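Local coordinates for MW1564 protein (Staphylococcus aureus, PDB 3NTV) that probably transfers a methyl group from S-adenosylmethionine to a hydroxyl oxygen of its substrate, as caffeoyl-CoA O-methyltransferases do, at residues I82-S85 with S86-A90; N114-Y118 with H119-Q123; K152-S155 with K156-E160; S191-V194 with R195-V198. One frame throughout, in Å; residues are numbered along the deposited sequence.

Contact 1 (I82-S85 with S86-A90); sequences IGYS and SMQFA. With SO4 (sulfate ion), chain C.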
loop_
_atom_site.group_PDB
_atom_site.type_symbol
_atom_site.label_atom_id
_atom_site.label_comp_id
_atom_site.label_asym_id
_atom_site.label_seq_id
_atom_site.Cartn_x
_atom_site.Cartn_y
_atom_site.Cartn_z
ATOM N N ILE A 82 -20.189 -4.537 10.601
ATOM C CA ILE A 82 -21.330 -5.171 9.935
ATOM C C ILE A 82 -20.951 -6.348 9.003
ATOM O O ILE A 82 -21.794 -6.770 8.213
ATOM C CB ILE A 82 -22.162 -4.098 9.161
ATOM C CG1 ILE A 82 -21.346 -3.437 8.006
ATOM C CG2 ILE A 82 -22.808 -3.082 10.107
ATOM C CD1 ILE A 82 -22.112 -2.428 7.074
ATOM N N GLY A 83 -19.708 -6.824 9.073
ATOM C CA GLY A 83 -19.232 -7.900 8.198
ATOM C C GLY A 83 -18.794 -7.395 6.833
ATOM O O GLY A 83 -18.541 -8.182 5.921
ATOM N N TYR A 84 -18.686 -6.066 6.679
ATOM C CA TYR A 84 -18.326 -5.466 5.398
ATOM C C TYR A 84 -16.948 -5.920 4.905
ATOM O O TYR A 84 -16.831 -6.407 3.776
ATOM C CB TYR A 84 -18.453 -3.936 5.500
ATOM C CG TYR A 84 -17.881 -3.181 4.330
ATOM C CD1 TYR A 84 -18.640 -2.941 3.191
ATOM C CD2 TYR A 84 -16.593 -2.654 4.381
ATOM C CE1 TYR A 84 -18.117 -2.220 2.115
ATOM C CE2 TYR A 84 -16.060 -1.937 3.317
ATOM C CZ TYR A 84 -16.826 -1.722 2.183
ATOM O OH TYR A 84 -16.298 -0.983 1.154
ATOM N N SER A 85 -15.903 -5.809 5.747
ATOM C CA SER A 85 -14.592 -6.230 5.257
ATOM C C SER A 85 -14.530 -7.722 4.990
ATOM O O SER A 85 -13.922 -8.113 3.990
ATOM C CB SER A 85 -13.466 -5.799 6.194
ATOM O OG SER A 85 -13.670 -6.407 7.456
ATOM N N SER A 86 -15.180 -8.536 5.860
ATOM C CA SER A 86 -15.222 -10.001 5.725
ATOM C C SER A 86 -15.778 -10.394 4.361
ATOM O O SER A 86 -15.177 -11.182 3.652
ATOM C CB SER A 86 -16.110 -10.616 6.803
ATOM O OG SER A 86 -15.760 -10.158 8.094
HETATM N N MSE A 87 -16.920 -9.805 3.990
HETATM C CA MSE A 87 -17.553 -10.120 2.705
HETATM C C MSE A 87 -16.754 -9.582 1.528
HETATM O O MSE A 87 -16.626 -10.268 0.522
HETATM C CB MSE A 87 -18.985 -9.616 2.666
HETATM C CG MSE A 87 -19.859 -10.319 3.692
HETATM SE SE MSE A 87 -21.717 -9.743 3.585
HETATM C CE MSE A 87 -21.474 -7.957 4.127
ATOM N N GLN A 88 -16.134 -8.389 1.679
ATOM C CA GLN A 88 -15.301 -7.842 0.612
ATOM C C GLN A 88 -14.118 -8.772 0.334
ATOM O O GLN A 88 -13.816 -9.047 -0.818
ATOM C CB GLN A 88 -14.838 -6.413 0.957
ATOM C CG GLN A 88 -15.957 -5.376 0.820
ATOM C CD GLN A 88 -16.208 -4.942 -0.610
ATOM O OE1 GLN A 88 -15.764 -5.568 -1.558
ATOM N NE2 GLN A 88 -16.915 -3.835 -0.798
ATOM N N PHE A 89 -13.497 -9.320 1.388
ATOM C CA PHE A 89 -12.374 -10.246 1.190
ATOM C C PHE A 89 -12.862 -11.566 0.580
ATOM O O PHE A 89 -12.228 -12.079 -0.341
ATOM C CB PHE A 89 -11.646 -10.530 2.516
ATOM C CG PHE A 89 -11.086 -9.320 3.246
ATOM C CD1 PHE A 89 -10.687 -8.187 2.549
ATOM C CD2 PHE A 89 -10.913 -9.341 4.625
ATOM C CE1 PHE A 89 -10.131 -7.088 3.221
ATOM C CE2 PHE A 89 -10.374 -8.237 5.292
ATOM C CZ PHE A 89 -9.995 -7.122 4.581
ATOM N N ALA A 90 -13.976 -12.118 1.102
ATOM C CA ALA A 90 -14.517 -13.382 0.592
ATOM C C ALA A 90 -14.964 -13.251 -0.869
ATOM O O ALA A 90 -14.891 -14.230 -1.615
ATOM C CB ALA A 90 -15.687 -13.833 1.451
HETATM S S SO4 C . -16.356 -3.868 8.783
HETATM O O1 SO4 C . -15.755 -5.159 8.371
HETATM O O2 SO4 C . -17.802 -4.022 8.745
HETATM O O3 SO4 C . -15.919 -3.559 10.169
HETATM O O4 SO4 C . -15.817 -2.819 7.897
#
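The Y84 ring carries Q88 CG over one face, 4.1 Å from the ring centroid, a CH-pi contact only 13° off the ring normal, while O4 of a bound sulfate lies at the ring's edge near its plane. Chi1 (-74°) sets CG of Q88 over the ring; the bend at chi2 then turns the amide steeply to it, the planes 80° apart. At the next residue, the F89 ring sets a face against the carbonyl oxygen of S85, with CG of F89 3.2 Å from S85 O. The same oxygen accepts from F89 N at 2.9 Å. G83, the N-cap residue, starts the helix: its positive phi suits glycine, and its O receives M87 N at 3.0 Å. The bent selenomethionine chain of M87 brings CE back to 3.4 Å from G83 O.

The loop before the helix and its first residues also grip the sulfate, probably from the crystallisation liquor. I82 N and Y84 N both donate to its O2, and S85 N reaches O1 at 2.7 Å; A81 N and V55 N add further bonds. Backbone N-H groups at a helix start favour an anion there, and the positive phi of G83 is consistent with a turn that lets them converge. Polar ends are held from outside: Y84 OH by E41 and R44, S86 OG by E77 and T100, Q88 OE1 by S38 and K64.

Helix 84-90 is the crossover of the beta-alpha-beta unit between strands 74-78 and 97-102; Y84, Q88 and F89 pack on helix 57-70, I82 and M87 on helices 43-49 and 105-117.

Contact 2 (N114-Y118 with H119-Q123); sequences NLATY and HFENQ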
loop_
_atom_site.group_PDB
_atom_site.type_symbol
_atom_site.label_atom_id
_atom_site.label_comp_id
_atom_site.label_asym_id
_atom_site.label_seq_id
_atom_site.Cartn_x
_atom_site.Cartn_y
_atom_site.Cartn_z
ATOM N N ASN A 114 -26.145 -9.835 7.292
ATOM C CA ASN A 114 -25.460 -9.543 6.027
ATOM C C ASN A 114 -24.906 -10.797 5.341
ATOM O O ASN A 114 -25.076 -10.953 4.129
ATOM C CB ASN A 114 -24.394 -8.474 6.237
ATOM C CG ASN A 114 -24.991 -7.090 6.347
ATOM O OD1 ASN A 114 -26.083 -6.812 5.821
ATOM N ND2 ASN A 114 -24.278 -6.181 7.011
ATOM N N LEU A 115 -24.282 -11.716 6.120
ATOM C CA LEU A 115 -23.746 -12.952 5.548
ATOM C C LEU A 115 -24.869 -13.782 4.917
ATOM O O LEU A 115 -24.670 -14.359 3.848
ATOM C CB LEU A 115 -23.001 -13.783 6.599
ATOM C CG LEU A 115 -21.715 -13.191 7.203
ATOM C CD1 LEU A 115 -21.108 -14.193 8.161
ATOM C CD2 LEU A 115 -20.703 -12.843 6.137
ATOM N N ALA A 116 -26.060 -13.807 5.568
ATOM C CA ALA A 116 -27.221 -14.539 5.047
ATOM C C ALA A 116 -27.732 -13.864 3.773
ATOM O O ALA A 116 -27.885 -14.544 2.757
ATOM C CB ALA A 116 -28.332 -14.593 6.097
ATOM N N THR A 117 -27.949 -12.531 3.820
ATOM C CA THR A 117 -28.473 -11.726 2.703
ATOM C C THR A 117 -27.612 -11.841 1.448
ATOM O O THR A 117 -28.141 -12.058 0.351
ATOM C CB THR A 117 -28.668 -10.268 3.155
ATOM O OG1 THR A 117 -29.575 -10.231 4.251
ATOM C CG2 THR A 117 -29.148 -9.348 2.036
ATOM N N TYR A 118 -26.283 -11.739 1.624
ATOM C CA TYR A 118 -25.325 -11.765 0.520
ATOM C C TYR A 118 -24.710 -13.129 0.214
ATOM O O TYR A 118 -23.857 -13.243 -0.673
ATOM C CB TYR A 118 -24.285 -10.636 0.686
ATOM C CG TYR A 118 -24.923 -9.259 0.686
ATOM C CD1 TYR A 118 -25.204 -8.600 -0.507
ATOM C CD2 TYR A 118 -25.331 -8.659 1.870
ATOM C CE1 TYR A 118 -25.818 -7.347 -0.515
ATOM C CE2 TYR A 118 -25.956 -7.410 1.876
ATOM C CZ TYR A 118 -26.213 -6.767 0.679
ATOM O OH TYR A 118 -26.826 -5.536 0.685
ATOM N N HIS A 119 -25.198 -14.191 0.891
ATOM C CA HIS A 119 -24.808 -15.583 0.611
ATOM C C HIS A 119 -23.325 -15.877 0.866
ATOM O O HIS A 119 -22.695 -16.553 0.068
ATOM C CB HIS A 119 -25.234 -15.989 -0.836
ATOM C CG HIS A 119 -26.648 -15.584 -1.154
ATOM N ND1 HIS A 119 -27.721 -16.158 -0.505
ATOM C CD2 HIS A 119 -27.108 -14.637 -2.008
ATOM C CE1 HIS A 119 -28.804 -15.563 -0.992
ATOM N NE2 HIS A 119 -28.487 -14.639 -1.902
ATOM N N PHE A 120 -22.782 -15.373 1.989
ATOM C CA PHE A 120 -21.382 -15.611 2.333
ATOM C C PHE A 120 -21.199 -16.499 3.558
ATOM O O PHE A 120 -20.071 -16.609 4.013
ATOM C CB PHE A 120 -20.637 -14.283 2.542
ATOM C CG PHE A 120 -20.294 -13.580 1.255
ATOM C CD1 PHE A 120 -19.302 -14.078 0.416
ATOM C CD2 PHE A 120 -20.949 -12.408 0.892
ATOM C CE1 PHE A 120 -18.959 -13.402 -0.763
ATOM C CE2 PHE A 120 -20.594 -11.725 -0.274
ATOM C CZ PHE A 120 -19.617 -12.235 -1.096
ATOM N N GLU A 121 -22.273 -17.169 4.064
ATOM C CA GLU A 121 -22.173 -17.976 5.290
ATOM C C GLU A 121 -21.247 -19.189 5.213
ATOM O O GLU A 121 -20.795 -19.659 6.263
ATOM C CB GLU A 121 -23.547 -18.395 5.836
ATOM C CG GLU A 121 -24.447 -17.246 6.260
ATOM C CD GLU A 121 -25.905 -17.670 6.353
ATOM O OE1 GLU A 121 -26.411 -18.269 5.379
ATOM O OE2 GLU A 121 -26.535 -17.428 7.407
ATOM N N ASN A 122 -20.928 -19.672 3.996
ATOM C CA ASN A 122 -19.992 -20.777 3.831
ATOM C C ASN A 122 -18.537 -20.287 3.857
ATOM O O ASN A 122 -17.642 -21.072 4.150
ATOM C CB ASN A 122 -20.267 -21.527 2.508
ATOM C CG ASN A 122 -20.174 -20.676 1.271
ATOM O OD1 ASN A 122 -20.672 -19.542 1.224
ATOM N ND2 ASN A 122 -19.650 -21.267 0.195
ATOM N N GLN A 123 -18.289 -19.010 3.503
ATOM C CA GLN A 123 -16.922 -18.507 3.472
ATOM C C GLN A 123 -16.524 -17.760 4.737
ATOM O O GLN A 123 -15.321 -17.649 5.012
ATOM C CB GLN A 123 -16.729 -17.548 2.288
ATOM C CG GLN A 123 -16.741 -18.272 0.944
ATOM C CD GLN A 123 -16.334 -17.338 -0.157
ATOM O OE1 GLN A 123 -15.147 -16.985 -0.321
ATOM N NE2 GLN A 123 -17.303 -16.900 -0.916
#
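H119 turns back over the end of the helix, its N donating to A116 O at 3.3 Å from well above the carbonyl plane. Its positive phi (64°) makes it the C-prime residue of a Schellman motif, a backbone shape that glycine adopts most easily, here taken by a histidine. The imidazole then lies with one face toward the T117 carbonyl, NE2 of H119 3.4 Å from T117 O, where the angle is too poor for a hydrogen bond.

F120 supplies the second bond of the motif: its N meets L115 O at 2.8 Å, lying in the carbonyl plane with an N-H...O angle of 161°. A large aromatic suits this place because it spans apolar neighbours: CB of F120 rests 3.9 Å from L115 CD2, the two side chains crossing at about a right angle, and CD2 of F120 approaches Y118 CB at 3.8 Å.

E121 follows with its chain extended beyond CG, which carries the carboxylate back alongside the helix. CG of E121 sits 3.8 Å from L115 CB, and OE2 reaches 3.6 Å from A116 CB; the small alanine lets the acid lie close.

The turn ends helix 105-117 and leads into strand 124-128. L115 packs on V124 and I126 of that strand, L115 and F120 also touch M87 of helix 84-90, and Y118 leans on L43 of helix 43-49.

Contact 3 (K152-S155 with K156-E160); sequences KAQS and KKFFE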
loop_
_atom_site.group_PDB
_atom_site.type_symbol
_atom_site.label_atom_id
_atom_site.label_comp_id
_atom_site.label_asym_id
_atom_site.label_seq_id
_atom_site.Cartn_x
_atom_site.Cartn_y
_atom_site.Cartn_z
ATOM N N LYS A 152 -8.467 -0.891 19.020
ATOM C CA LYS A 152 -9.499 -1.779 19.554
ATOM C C LYS A 152 -9.028 -2.637 20.710
ATOM O O LYS A 152 -8.242 -3.572 20.536
ATOM C CB LYS A 152 -10.123 -2.648 18.440
ATOM C CG LYS A 152 -11.166 -1.938 17.585
ATOM C CD LYS A 152 -11.891 -2.950 16.660
ATOM C CE LYS A 152 -12.509 -2.293 15.445
ATOM N NZ LYS A 152 -13.008 -3.302 14.472
ATOM N N ALA A 153 -9.546 -2.345 21.919
ATOM C CA ALA A 153 -9.230 -3.137 23.102
ATOM C C ALA A 153 -7.727 -3.414 23.302
ATOM O O ALA A 153 -6.917 -2.496 23.128
ATOM C CB ALA A 153 -10.078 -4.423 23.135
ATOM N N GLN A 154 -7.346 -4.655 23.640
ATOM C CA GLN A 154 -5.957 -5.000 23.944
ATOM C C GLN A 154 -5.252 -5.412 22.662
ATOM O O GLN A 154 -4.911 -6.577 22.489
ATOM C CB GLN A 154 -5.882 -6.111 25.007
ATOM C CG GLN A 154 -6.597 -5.756 26.319
ATOM C CD GLN A 154 -8.087 -6.049 26.341
ATOM O OE1 GLN A 154 -8.679 -6.611 25.399
ATOM N NE2 GLN A 154 -8.735 -5.677 27.445
ATOM N N SER A 155 -5.030 -4.442 21.772
ATOM C CA SER A 155 -4.432 -4.733 20.466
ATOM C C SER A 155 -3.093 -5.456 20.495
ATOM O O SER A 155 -2.903 -6.377 19.703
ATOM C CB SER A 155 -4.396 -3.486 19.596
ATOM O OG SER A 155 -3.670 -2.450 20.246
ATOM N N LYS A 156 -2.161 -5.073 21.405
ATOM C CA LYS A 156 -0.853 -5.745 21.498
ATOM C C LYS A 156 -1.077 -7.195 21.928
ATOM O O LYS A 156 -0.452 -8.102 21.382
ATOM C CB LYS A 156 0.087 -5.071 22.530
ATOM C CG LYS A 156 0.610 -3.698 22.146
ATOM C CD LYS A 156 1.849 -3.330 22.985
ATOM C CE LYS A 156 1.543 -2.827 24.376
ATOM N NZ LYS A 156 2.784 -2.418 25.087
ATOM N N LYS A 157 -1.968 -7.417 22.911
ATOM C CA LYS A 157 -2.248 -8.773 23.379
ATOM C C LYS A 157 -2.817 -9.607 22.244
ATOM O O LYS A 157 -2.423 -10.743 22.095
ATOM C CB LYS A 157 -3.227 -8.756 24.564
ATOM C CG LYS A 157 -2.601 -8.355 25.891
ATOM C CD LYS A 157 -3.632 -8.466 27.012
ATOM C CE LYS A 157 -3.043 -8.221 28.378
ATOM N NZ LYS A 157 -3.947 -8.708 29.457
ATOM N N PHE A 158 -3.709 -9.036 21.417
ATOM C CA PHE A 158 -4.288 -9.777 20.292
ATOM C C PHE A 158 -3.200 -10.185 19.319
ATOM O O PHE A 158 -3.199 -11.328 18.880
ATOM C CB PHE A 158 -5.407 -8.981 19.591
ATOM C CG PHE A 158 -6.570 -8.553 20.454
ATOM C CD1 PHE A 158 -6.904 -9.256 21.611
ATOM C CD2 PHE A 158 -7.353 -7.464 20.097
ATOM C CE1 PHE A 158 -7.976 -8.845 22.408
ATOM C CE2 PHE A 158 -8.425 -7.057 20.890
ATOM C CZ PHE A 158 -8.742 -7.760 22.034
ATOM N N PHE A 159 -2.234 -9.285 19.030
ATOM C CA PHE A 159 -1.120 -9.645 18.160
ATOM C C PHE A 159 -0.344 -10.828 18.754
ATOM O O PHE A 159 -0.077 -11.784 18.045
ATOM C CB PHE A 159 -0.203 -8.433 17.958
ATOM C CG PHE A 159 0.901 -8.581 16.944
ATOM C CD1 PHE A 159 0.855 -7.885 15.737
ATOM C CD2 PHE A 159 2.026 -9.363 17.217
ATOM C CE1 PHE A 159 1.895 -8.005 14.802
ATOM C CE2 PHE A 159 3.072 -9.466 16.291
ATOM C CZ PHE A 159 3.003 -8.784 15.093
ATOM N N GLU A 160 -0.019 -10.791 20.070
ATOM C CA GLU A 160 0.734 -11.894 20.694
ATOM C C GLU A 160 -0.052 -13.217 20.717
ATOM O O GLU A 160 0.522 -14.274 20.462
ATOM C CB GLU A 160 1.160 -11.521 22.129
ATOM C CG GLU A 160 2.119 -10.344 22.214
ATOM C CD GLU A 160 2.405 -9.855 23.622
ATOM O OE1 GLU A 160 1.453 -9.746 24.429
ATOM O OE2 GLU A 160 3.580 -9.528 23.902
HETATM O O HOH W 1 -2.663 -2.340 22.819
#
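F158 turns one face of its ring to the carbonyl oxygen of Q154, with CG of F158 3.3 Å from Q154 O, and the same oxygen takes F158 N at 2.9 Å, nearly along the C=O axis. Round the rest of the ring come A153 CB, 3.8 Å from F158 CZ, and Q154 OE1, 3.6 Å from that same CZ; the glutamine amide stands 78° to the ring. Q154 is bent at chi2 (85°), which curls its amide back toward the phenylalanine, while its CB lies 3.8 Å from K157 CB.

A shell further out, S155 sets the helix start. A water donates to S155 OG at 2.8 Å and accepts from K156 N at 3.1 Å, bridging an early backbone N-H to the serine; S155 OG also bonds A150 O. Q154, the N-cap residue, is the centre of an inverse gamma turn, closed by a weak bond from S155 N to A153 O. K156 and K157, both exposed, suit the solvent side of the helix start.

The turn leads from strand 143-149 into helix 155-162. F158 and K157 touch L132 in a loop, whereas F159 packs on helix 192-209, edge-to-face with W207, and also edge-to-face with Y214 of strand 214-219.

Contact 4 (S191-V194 with R195-V198); sequences SRNV and RQMV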
loop_
_atom_site.group_PDB
_atom_site.type_symbol
_atom_site.label_atom_id
_atom_site.label_comp_id
_atom_site.label_asym_id
_atom_site.label_seq_id
_atom_site.Cartn_x
_atom_site.Cartn_y
_atom_site.Cartn_z
ATOM N N SER A 191 -10.435 15.723 24.518
ATOM C CA SER A 191 -11.011 14.460 24.976
ATOM C C SER A 191 -10.051 13.524 25.684
ATOM O O SER A 191 -9.065 13.085 25.086
ATOM C CB SER A 191 -11.670 13.736 23.804
ATOM O OG SER A 191 -12.038 12.409 24.149
ATOM N N ARG A 192 -10.390 13.139 26.928
ATOM C CA ARG A 192 -9.595 12.166 27.679
ATOM C C ARG A 192 -9.548 10.815 26.954
ATOM O O ARG A 192 -8.476 10.195 26.893
ATOM C CB ARG A 192 -10.127 11.991 29.109
ATOM C CG ARG A 192 -9.171 11.207 30.003
ATOM C CD ARG A 192 -9.794 10.871 31.344
ATOM N NE ARG A 192 -8.784 10.398 32.291
ATOM C CZ ARG A 192 -8.496 9.119 32.506
ATOM N NH1 ARG A 192 -9.150 8.165 31.856
ATOM N NH2 ARG A 192 -7.557 8.782 33.380
ATOM N N ASN A 193 -10.704 10.368 26.410
ATOM C CA ASN A 193 -10.793 9.095 25.695
ATOM C C ASN A 193 -9.867 9.088 24.465
ATOM O O ASN A 193 -9.146 8.118 24.243
ATOM C CB ASN A 193 -12.247 8.786 25.324
ATOM C CG ASN A 193 -13.165 8.610 26.520
ATOM O OD1 ASN A 193 -14.188 9.288 26.649
ATOM N ND2 ASN A 193 -12.836 7.692 27.417
ATOM N N VAL A 194 -9.838 10.195 23.715
ATOM C CA VAL A 194 -8.960 10.318 22.532
ATOM C C VAL A 194 -7.497 10.254 22.975
ATOM O O VAL A 194 -6.724 9.507 22.394
ATOM C CB VAL A 194 -9.289 11.571 21.685
ATOM C CG1 VAL A 194 -8.242 11.800 20.598
ATOM C CG2 VAL A 194 -10.671 11.437 21.065
ATOM N N ARG A 195 -7.138 10.947 24.078
ATOM C CA ARG A 195 -5.765 10.867 24.602
ATOM C C ARG A 195 -5.357 9.460 24.986
ATOM O O ARG A 195 -4.247 9.033 24.647
ATOM C CB ARG A 195 -5.565 11.822 25.788
ATOM C CG ARG A 195 -5.618 13.264 25.337
ATOM C CD ARG A 195 -5.187 14.241 26.423
ATOM N NE ARG A 195 -5.990 14.162 27.654
ATOM C CZ ARG A 195 -7.115 14.837 27.872
ATOM N NH1 ARG A 195 -7.633 15.604 26.921
ATOM N NH2 ARG A 195 -7.744 14.733 29.038
ATOM N N GLN A 196 -6.253 8.717 25.656
ATOM C CA GLN A 196 -5.979 7.336 26.070
ATOM C C GLN A 196 -5.757 6.453 24.824
ATOM O O GLN A 196 -4.843 5.633 24.815
ATOM C CB GLN A 196 -7.142 6.774 26.894
ATOM C CG GLN A 196 -7.253 7.377 28.290
ATOM C CD GLN A 196 -8.424 6.778 29.019
ATOM O OE1 GLN A 196 -9.583 7.152 28.809
ATOM N NE2 GLN A 196 -8.148 5.803 29.865
HETATM N N MSE A 197 -6.568 6.660 23.774
HETATM C CA MSE A 197 -6.457 5.900 22.524
HETATM C C MSE A 197 -5.192 6.229 21.754
HETATM O O MSE A 197 -4.548 5.330 21.213
HETATM C CB MSE A 197 -7.702 6.092 21.657
HETATM C CG MSE A 197 -8.976 5.558 22.312
HETATM SE SE MSE A 197 -8.947 3.609 22.601
HETATM C CE MSE A 197 -8.497 3.613 24.522
ATOM N N VAL A 198 -4.817 7.521 21.713
ATOM C CA VAL A 198 -3.578 7.965 21.057
ATOM C C VAL A 198 -2.398 7.288 21.768
ATOM O O VAL A 198 -1.522 6.738 21.097
ATOM C CB VAL A 198 -3.476 9.508 21.008
ATOM C CG1 VAL A 198 -2.074 9.971 20.587
ATOM C CG2 VAL A 198 -4.521 10.098 20.071
#
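V194 O accepts V198 N at 2.8 Å with an N-H...O angle of 161°, the shortest of four successive i to i+4 bonds here. The two valines suit this side of the helix: V194 CG1 and V198 CG2 come within 4.1 Å, and both side chains touch F182. The series starts at S191, whose O receives R195 N at 3.0 Å. S191 also caps the helix with its side chain: with OG anti to the backbone N (chi1 170°), the hydroxyl accepts from V194 N at 3.2 Å, engaging a first-turn N-H that has no preceding carbonyl in the helix. Serine is short enough to make this bond from the N-cap position.

R195 folds back along the first turn. Bent at chi3 (-58°), its guanidinium lays one face over the backbone of S191 and R192, NH2 of R195 lying 3.4 Å from R192 CA, and its NH1 is hydrogen-bonded to I188 O in the preceding loop. R192 heads off across it: extended from CG to NE, it crosses R195 at about a right angle and brings its NH1 3.2 Å from Q196 CD. The side chains of Q196 and N193, in one conformer of the latter, lie side by side and point the same way. Long polar chains fit this outer face, where exposed residues prevail.

Together these features describe the serine-capped first turn of an alpha-helix, here the long helix 192-209 of a Rossmann-like methyltransferase.

Overall arrangement
Each contact is a local turn of continuous chain, so none encloses or crosses another; they follow in series. From the N terminus, contact 1 opens helix 84-90 after strand 74-78. Contact 2 closes helix 105-117 before strand 124-128, and the two meet directly: I82 O is probably hydrogen-bonded to N114 ND2 at 2.8 Å. Contact 3 begins helix 155-162 after strand 143-149, with its centre about 21 Å from that of contact 1 and across the chain's centre. Contact 4 starts helix 192-209, about 17 Å from contact 3 between centres. Contacts 1 and 2 thus serve the sheet half from strand 74-78 to 124-128, contact 3 the crossover after strand 143-149.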